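Local coordinates for metallophosphoesterase TT1561-like domain-containing protein (Aquifex aeolicus, PDB 2YVT) that is of unknown function but belongs to the calcineurin-like metallophosphoesterases and so probably hydrolyses phosphate esters with the help of bound metal ions, at residues P5-E16 and P33-K44. Numbering follows the deposited sequence.
Sequences PRKVLAIKNFKE and PDILVVVGNILK
The first beta-alpha-beta unit of this metallophosphoesterase chain sets L9 of strand 7-12 beside L36 of strand 35-39, its parallel neighbour. Backbone bonds alternate along the pair, from I35 N with K7 O through to V39 N with I11 O. At the start, D34 binds twice: its OD2 accepts the N-H of K7 through the anti lone pair (K7 N to D34 OD2 2.8 Å, 173° at hydrogen), while D34 N shares K7 O with I35 N. One face carries V8, whose CG2 lies 3.5 Å from I35 CG1, together with A10 and V37. L9, L36, I11 and V38 occupy the other, where L9 CD2 meets L36 CD1 at 3.8 Å and helix 21-31, the crossover, covers L9.

Past the C-terminal ends of the strands, where calcineurin-like folds generally place their metal site, the two loops stay paired. The peptide between G40 and N41 is cis, and N41 N donates to N13 OD1 (2.8 Å), an oxygen reached because CG of N13 sits anti to the carbonyl carbon (chi1 -78°); ND2 of N13 is held by E238. The F14 ring brings CD2 edge-on to I42 O, 3.6 Å away. The E16 chain, extended beyond CG, carries OE2 to K44 N, which meets it at 2.9 Å from above the carboxylate plane; OE2 also bonds Y73 OH. With an alanine here, K44 N and the Y73 hydroxyl would probably both lose this shared acceptor, and the backbone at K44 would probably be freer to move.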
ATOM      1  N   PRO A   5      10.002   2.803 -22.132  1.00 29.60           N
ATOM      2  CA  PRO A   5       9.034   3.133 -21.083  1.00 27.60           C
ATOM      3  C   PRO A   5       9.212   2.254 -19.847  1.00 25.57           C
ATOM      4  O   PRO A   5       9.748   1.136 -19.928  1.00 26.10           O
ATOM      5  CB  PRO A   5       7.673   2.898 -21.750  1.00 28.44           C
ATOM      6  CG  PRO A   5       7.940   1.954 -22.864  1.00 29.40           C
ATOM      7  CD  PRO A   5       9.377   2.122 -23.281  1.00 29.57           C
ATOM      8  N   ARG A   6       8.800   2.796 -18.708  1.00 22.49           N
ATOM      9  CA  ARG A   6       8.838   2.087 -17.436  1.00 19.71           C
ATOM     10  C   ARG A   6       7.438   2.227 -16.864  1.00 17.61           C
ATOM     11  O   ARG A   6       7.103   3.234 -16.234  1.00 17.39           O
ATOM     12  CB  ARG A   6       9.884   2.707 -16.510  1.00 21.28           C
ATOM     13  CG  ARG A   6      11.334   2.583 -17.005  1.00 23.47           C
ATOM     14  CD  ARG A   6      11.822   1.136 -16.981  1.00 26.01           C
ATOM     15  NE  ARG A   6      13.223   1.000 -17.381  1.00 28.34           N
ATOM     16  CZ  ARG A   6      13.637   0.697 -18.611  1.00 29.89           C
ATOM     17  NH1 ARG A   6      12.763   0.504 -19.595  1.00 30.43           N
ATOM     18  NH2 ARG A   6      14.936   0.593 -18.860  1.00 31.09           N
ATOM     19  N   LYS A   7       6.617   1.219 -17.123  1.00 15.65           N
ATOM     20  CA  LYS A   7       5.180   1.321 -16.910  1.00 15.94           C
ATOM     21  C   LYS A   7       4.773   0.659 -15.600  1.00 13.78           C
ATOM     22  O   LYS A   7       5.214  -0.445 -15.289  1.00 13.62           O
ATOM     23  CB  LYS A   7       4.418   0.707 -18.085  1.00 18.89           C
ATOM     24  CG  LYS A   7       4.603   1.454 -19.412  1.00 18.92           C
ATOM     25  CD  LYS A   7       3.807   0.796 -20.541  1.00 20.68           C
ATOM     26  CE  LYS A   7       4.177   1.356 -21.923  1.00 22.50           C
ATOM     27  NZ  LYS A   7       3.669   2.742 -22.170  1.00 26.70           N
ATOM     28  N   VAL A   8       3.919   1.347 -14.847  1.00 11.73           N
ATOM     29  CA  VAL A   8       3.474   0.865 -13.539  1.00 10.44           C
ATOM     30  C   VAL A   8       1.954   0.802 -13.518  1.00 10.64           C
ATOM     31  O   VAL A   8       1.288   1.784 -13.851  1.00 10.95           O
ATOM     32  CB  VAL A   8       3.939   1.817 -12.388  1.00 10.19           C
ATOM     33  CG1 VAL A   8       3.509   1.277 -11.026  1.00 11.57           C
ATOM     34  CG2 VAL A   8       5.453   2.032 -12.428  1.00 11.87           C
ATOM     35  N   LEU A   9       1.409  -0.359 -13.161  1.00 10.64           N
ATOM     36  CA  LEU A   9      -0.031  -0.487 -12.901  1.00 10.57           C
ATOM     37  C   LEU A   9      -0.189  -0.551 -11.390  1.00 10.18           C
ATOM     38  O   LEU A   9       0.399  -1.422 -10.753  1.00  9.61           O
ATOM     39  CB  LEU A   9      -0.602  -1.757 -13.550  1.00 12.61           C
ATOM     40  CG  LEU A   9      -2.133  -1.963 -13.619  1.00 14.76           C
ATOM     41  CD1 LEU A   9      -2.424  -3.207 -14.462  1.00 17.04           C
ATOM     42  CD2 LEU A   9      -2.828  -2.093 -12.273  1.00 18.53           C
ATOM     43  N   ALA A  10      -0.981   0.356 -10.822  1.00  8.92           N
ATOM     44  CA  ALA A  10      -1.184   0.385  -9.365  1.00  8.20           C
ATOM     45  C   ALA A  10      -2.649   0.263  -8.992  1.00  8.98           C
ATOM     46  O   ALA A  10      -3.512   0.870  -9.627  1.00  9.13           O
ATOM     47  CB  ALA A  10      -0.592   1.664  -8.764  1.00  8.81           C
ATOM     48  N   ILE A  11      -2.912  -0.526  -7.953  1.00  7.32           N
ATOM     49  CA  ILE A  11      -4.233  -0.591  -7.324  1.00  8.27           C
ATOM     50  C   ILE A  11      -4.098  -0.377  -5.815  1.00  8.44           C
ATOM     51  O   ILE A  11      -2.999  -0.479  -5.253  1.00  7.98           O
ATOM     52  CB  ILE A  11      -4.959  -1.942  -7.601  1.00  8.67           C
ATOM     53  CG1 ILE A  11      -4.227  -3.119  -6.928  1.00  9.24           C
ATOM     54  CG2 ILE A  11      -5.138  -2.149  -9.104  1.00  9.83           C
ATOM     55  CD1 ILE A  11      -5.015  -4.434  -6.977  1.00  9.58           C
ATOM     56  N   LYS A  12      -5.217  -0.081  -5.162  1.00  7.21           N
ATOM     57  CA  LYS A  12      -5.252   0.032  -3.704  1.00  8.59           C
ATOM     58  C   LYS A  12      -6.566  -0.519  -3.173  1.00  7.92           C
ATOM     59  O   LYS A  12      -7.564  -0.567  -3.902  1.00  9.14           O
ATOM     60  CB  LYS A  12      -5.000   1.475  -3.227  1.00  9.57           C
ATOM     61  CG  LYS A  12      -6.074   2.527  -3.584  1.00 11.69           C
ATOM     62  CD  LYS A  12      -7.065   2.746  -2.459  1.00 12.06           C
ATOM     63  CE  LYS A  12      -8.106   3.803  -2.825  1.00  9.77           C
ATOM     64  NZ  LYS A  12      -7.701   5.172  -2.362  1.00 10.86           N
ATOM     65  N   ASN A  13      -6.554  -0.930  -1.909  1.00  8.50           N
ATOM     66  CA  ASN A  13      -7.726  -1.525  -1.258  1.00  7.46           C
ATOM     67  C   ASN A  13      -8.266  -2.720  -2.042  1.00  7.85           C
ATOM     68  O   ASN A  13      -9.435  -2.748  -2.449  1.00  9.84           O
ATOM     69  CB  ASN A  13      -8.817  -0.472  -0.994  1.00  8.65           C
ATOM     70  CG  ASN A  13      -8.514   0.396   0.219  1.00  9.35           C
ATOM     71  OD1 ASN A  13      -7.826  -0.031   1.156  1.00 11.04           O
ATOM     72  ND2 ASN A  13      -9.056   1.611   0.223  1.00 11.01           N
ATOM     73  N   PHE A  14      -7.394  -3.708  -2.236  1.00  7.56           N
ATOM     74  CA  PHE A  14      -7.782  -4.989  -2.835  1.00  8.15           C
ATOM     75  C   PHE A  14      -8.970  -5.594  -2.079  1.00  9.19           C
ATOM     76  O   PHE A  14      -9.916  -6.089  -2.703  1.00 10.61           O
ATOM     77  CB  PHE A  14      -6.583  -5.946  -2.870  1.00  9.50           C
ATOM     78  CG  PHE A  14      -6.936  -7.324  -3.312  1.00  9.95           C
ATOM     79  CD1 PHE A  14      -7.244  -7.576  -4.645  1.00 10.40           C
ATOM     80  CD2 PHE A  14      -6.963  -8.377  -2.396  1.00 11.56           C
ATOM     81  CE1 PHE A  14      -7.588  -8.861  -5.055  1.00 10.63           C
ATOM     82  CE2 PHE A  14      -7.312  -9.665  -2.795  1.00 10.85           C
ATOM     83  CZ  PHE A  14      -7.624  -9.906  -4.126  1.00 10.65           C
ATOM     84  N   LYS A  15      -8.910  -5.542  -0.745  1.00  9.62           N
ATOM     85  CA  LYS A  15     -10.029  -5.914   0.140  1.00 10.82           C
ATOM     86  C   LYS A  15     -10.676  -7.244  -0.258  1.00 10.79           C
ATOM     87  O   LYS A  15     -11.902  -7.368  -0.356  1.00 11.93           O
ATOM     88  CB  LYS A  15     -11.074  -4.787   0.217  1.00 11.94           C
ATOM     89  CG  LYS A  15     -10.624  -3.587   1.041  1.00 14.60           C
ATOM     90  CD  LYS A  15     -11.691  -2.499   1.119  1.00 15.07           C
ATOM     91  CE  LYS A  15     -11.186  -1.288   1.896  1.00 18.27           C
ATOM     92  NZ  LYS A  15     -12.283  -0.329   2.273  1.00 20.86           N
ATOM     93  N   GLU A  16      -9.825  -8.236  -0.496  1.00  9.83           N
ATOM     94  CA  GLU A  16     -10.259  -9.611  -0.777  1.00 11.56           C
ATOM     95  C   GLU A  16     -11.134  -9.756  -2.039  1.00 10.62           C
ATOM     96  O   GLU A  16     -11.950 -10.682  -2.134  1.00 11.88           O
ATOM     97  CB  GLU A  16     -10.950 -10.212   0.455  1.00 11.73           C
ATOM     98  CG  GLU A  16     -10.115 -10.089   1.722  1.00 12.80           C
ATOM     99  CD  GLU A  16     -10.754 -10.708   2.945  1.00 13.79           C
ATOM    100  OE1 GLU A  16     -11.723 -11.509   2.817  1.00 15.15           O
ATOM    101  OE2 GLU A  16     -10.273 -10.373   4.047  1.00 14.70           O
ATOM    102  N   PRO A  33       2.232  -3.763 -18.209  1.00 15.59           N
ATOM    103  CA  PRO A  33       3.031  -2.993 -17.250  1.00 14.54           C
ATOM    104  C   PRO A  33       4.334  -3.712 -16.936  1.00 13.27           C
ATOM    105  O   PRO A  33       4.391  -4.940 -17.005  1.00 14.62           O
ATOM    106  CB  PRO A  33       2.150  -2.977 -15.998  1.00 14.76           C
ATOM    107  CG  PRO A  33       1.301  -4.213 -16.114  1.00 14.94           C
ATOM    108  CD  PRO A  33       1.008  -4.304 -17.590  1.00 15.98           C
ATOM    109  N   ASP A  34       5.365  -2.950 -16.590  1.00 12.43           N
ATOM    110  CA  ASP A  34       6.629  -3.513 -16.142  1.00 12.53           C
ATOM    111  C   ASP A  34       6.573  -3.916 -14.678  1.00 12.48           C
ATOM    112  O   ASP A  34       7.209  -4.889 -14.275  1.00 13.66           O
ATOM    113  CB  ASP A  34       7.757  -2.522 -16.397  1.00 15.27           C
ATOM    114  CG  ASP A  34       7.951  -2.264 -17.866  1.00 16.71           C
ATOM    115  OD1 ASP A  34       8.387  -3.197 -18.580  1.00 19.31           O
ATOM    116  OD2 ASP A  34       7.622  -1.151 -18.314  1.00 17.85           O
ATOM    117  N   ILE A  35       5.818  -3.153 -13.889  1.00 11.18           N
ATOM    118  CA  ILE A  35       5.569  -3.514 -12.490  1.00 12.52           C
ATOM    119  C   ILE A  35       4.108  -3.338 -12.111  1.00 11.26           C
ATOM    120  O   ILE A  35       3.415  -2.481 -12.657  1.00 10.11           O
ATOM    121  CB  ILE A  35       6.476  -2.770 -11.476  1.00 15.34           C
ATOM    122  CG1 ILE A  35       6.310  -1.255 -11.561  1.00 16.76           C
ATOM    123  CG2 ILE A  35       7.942  -3.188 -11.628  1.00 16.72           C
ATOM    124  CD1 ILE A  35       6.966  -0.515 -10.376  1.00 16.91           C
ATOM    125  N   LEU A  36       3.659  -4.203 -11.206  1.00  9.93           N
ATOM    126  CA  LEU A  36       2.355  -4.104 -10.578  1.00  9.60           C
ATOM    127  C   LEU A  36       2.571  -3.681  -9.134  1.00  9.90           C
ATOM    128  O   LEU A  36       3.396  -4.269  -8.424  1.00 10.01           O
ATOM    129  CB  LEU A  36       1.639  -5.460 -10.628  1.00  9.71           C
ATOM    130  CG  LEU A  36       0.343  -5.616  -9.829  1.00  9.83           C
ATOM    131  CD1 LEU A  36      -0.766  -4.695 -10.353  1.00 10.97           C
ATOM    132  CD2 LEU A  36      -0.099  -7.066  -9.871  1.00 10.96           C
ATOM    133  N   VAL A  37       1.852  -2.650  -8.706  1.00  8.40           N
ATOM    134  CA  VAL A  37       1.898  -2.210  -7.315  1.00  8.49           C
ATOM    135  C   VAL A  37       0.541  -2.461  -6.685  1.00  8.35           C
ATOM    136  O   VAL A  37      -0.478  -1.985  -7.187  1.00  9.08           O
ATOM    137  CB  VAL A  37       2.276  -0.708  -7.197  1.00  8.05           C
ATOM    138  CG1 VAL A  37       2.092  -0.209  -5.765  1.00  9.32           C
ATOM    139  CG2 VAL A  37       3.715  -0.492  -7.642  1.00  8.54           C
ATOM    140  N   VAL A  38       0.526  -3.226  -5.596  1.00  7.37           N
ATOM    141  CA  VAL A  38      -0.714  -3.458  -4.845  1.00  7.76           C
ATOM    142  C   VAL A  38      -0.550  -2.814  -3.480  1.00  8.04           C
ATOM    143  O   VAL A  38       0.267  -3.266  -2.670  1.00  8.04           O
ATOM    144  CB  VAL A  38      -1.043  -4.961  -4.664  1.00  7.91           C
ATOM    145  CG1 VAL A  38      -2.380  -5.119  -3.967  1.00  9.17           C
ATOM    146  CG2 VAL A  38      -1.073  -5.683  -6.023  1.00  8.34           C
ATOM    147  N   VAL A  39      -1.299  -1.735  -3.245  1.00  8.18           N
ATOM    148  CA  VAL A  39      -1.328  -1.102  -1.931  1.00  8.48           C
ATOM    149  C   VAL A  39      -2.506  -1.695  -1.167  1.00  8.10           C
ATOM    150  O   VAL A  39      -3.561  -1.965  -1.756  1.00  8.37           O
ATOM    151  CB  VAL A  39      -1.493   0.440  -2.033  1.00  7.84           C
ATOM    152  CG1 VAL A  39      -1.379   1.091  -0.644  1.00  8.57           C
ATOM    153  CG2 VAL A  39      -0.461   1.036  -2.990  1.00  9.59           C
ATOM    154  N   GLY A  40      -2.327  -1.917   0.133  1.00  8.38           N
ATOM    155  CA  GLY A  40      -3.417  -2.413   0.959  1.00  8.76           C
ATOM    156  C   GLY A  40      -4.587  -1.431   1.004  1.00  8.55           C
ATOM    157  O   GLY A  40      -4.512  -0.337   0.444  1.00  8.45           O
ATOM    158  N   ASN A  41      -5.674  -1.797   1.674  1.00  8.55           N
ATOM    159  CA  ASN A  41      -5.813  -3.046   2.398  1.00  8.42           C
ATOM    160  C   ASN A  41      -5.962  -4.271   1.523  1.00  7.90           C
ATOM    161  O   ASN A  41      -6.741  -4.271   0.563  1.00  9.30           O
ATOM    162  CB  ASN A  41      -7.035  -2.939   3.299  1.00  9.02           C
ATOM    163  CG  ASN A  41      -6.912  -1.787   4.258  1.00 10.47           C
ATOM    164  OD1 ASN A  41      -7.650  -0.770   4.183  1.00 14.35           O
ATOM    165  ND2 ASN A  41      -5.939  -1.894   5.128  1.00  8.12           N
ATOM    166  N   ILE A  42      -5.211  -5.311   1.871  1.00  8.75           N
ATOM    167  CA  ILE A  42      -5.375  -6.624   1.248  1.00  8.87           C
ATOM    168  C   ILE A  42      -6.576  -7.332   1.873  1.00  9.13           C
ATOM    169  O   ILE A  42      -7.448  -7.839   1.164  1.00 10.63           O
ATOM    170  CB  ILE A  42      -4.107  -7.488   1.385  1.00  9.22           C
ATOM    171  CG1 ILE A  42      -2.946  -6.823   0.639  1.00 12.09           C
ATOM    172  CG2 ILE A  42      -4.363  -8.904   0.850  1.00 10.82           C
ATOM    173  CD1 ILE A  42      -1.580  -7.195   1.138  1.00 15.57           C
ATOM    174  N   LEU A  43      -6.609  -7.337   3.202  1.00  9.69           N
ATOM    175  CA  LEU A  43      -7.686  -7.967   3.975  1.00  9.62           C
ATOM    176  C   LEU A  43      -8.789  -7.000   4.370  1.00 11.02           C
ATOM    177  O   LEU A  43      -8.591  -5.784   4.404  1.00 12.63           O
ATOM    178  CB  LEU A  43      -7.114  -8.552   5.265  1.00 10.30           C
ATOM    179  CG  LEU A  43      -6.020  -9.606   5.123  1.00 10.54           C
ATOM    180  CD1 LEU A  43      -5.553 -10.048   6.501  1.00 12.41           C
ATOM    181  CD2 LEU A  43      -6.511 -10.797   4.294  1.00 13.40           C
ATOM    182  N   LYS A  44      -9.956  -7.562   4.674  1.00 11.64           N
ATOM    183  CA  LYS A  44     -10.999  -6.820   5.365  1.00 12.85           C
ATOM    184  C   LYS A  44     -10.665  -6.791   6.862  1.00 12.69           C
ATOM    185  O   LYS A  44     -10.432  -5.721   7.424  1.00 13.38           O
ATOM    186  CB  LYS A  44     -12.364  -7.449   5.118  1.00 15.63           C
ATOM    187  CG  LYS A  44     -12.804  -7.459   3.666  1.00 19.83           C
ATOM    188  CD  LYS A  44     -14.326  -7.543   3.612  1.00 23.04           C
ATOM    189  CE  LYS A  44     -14.799  -8.679   2.755  1.00 25.45           C
ATOM    190  NZ  LYS A  44     -16.280  -8.820   2.901  1.00 26.21           N
TER
HETATM  191  O   HOH W   1      -4.165  -4.527  -1.346  1.00 67.52           O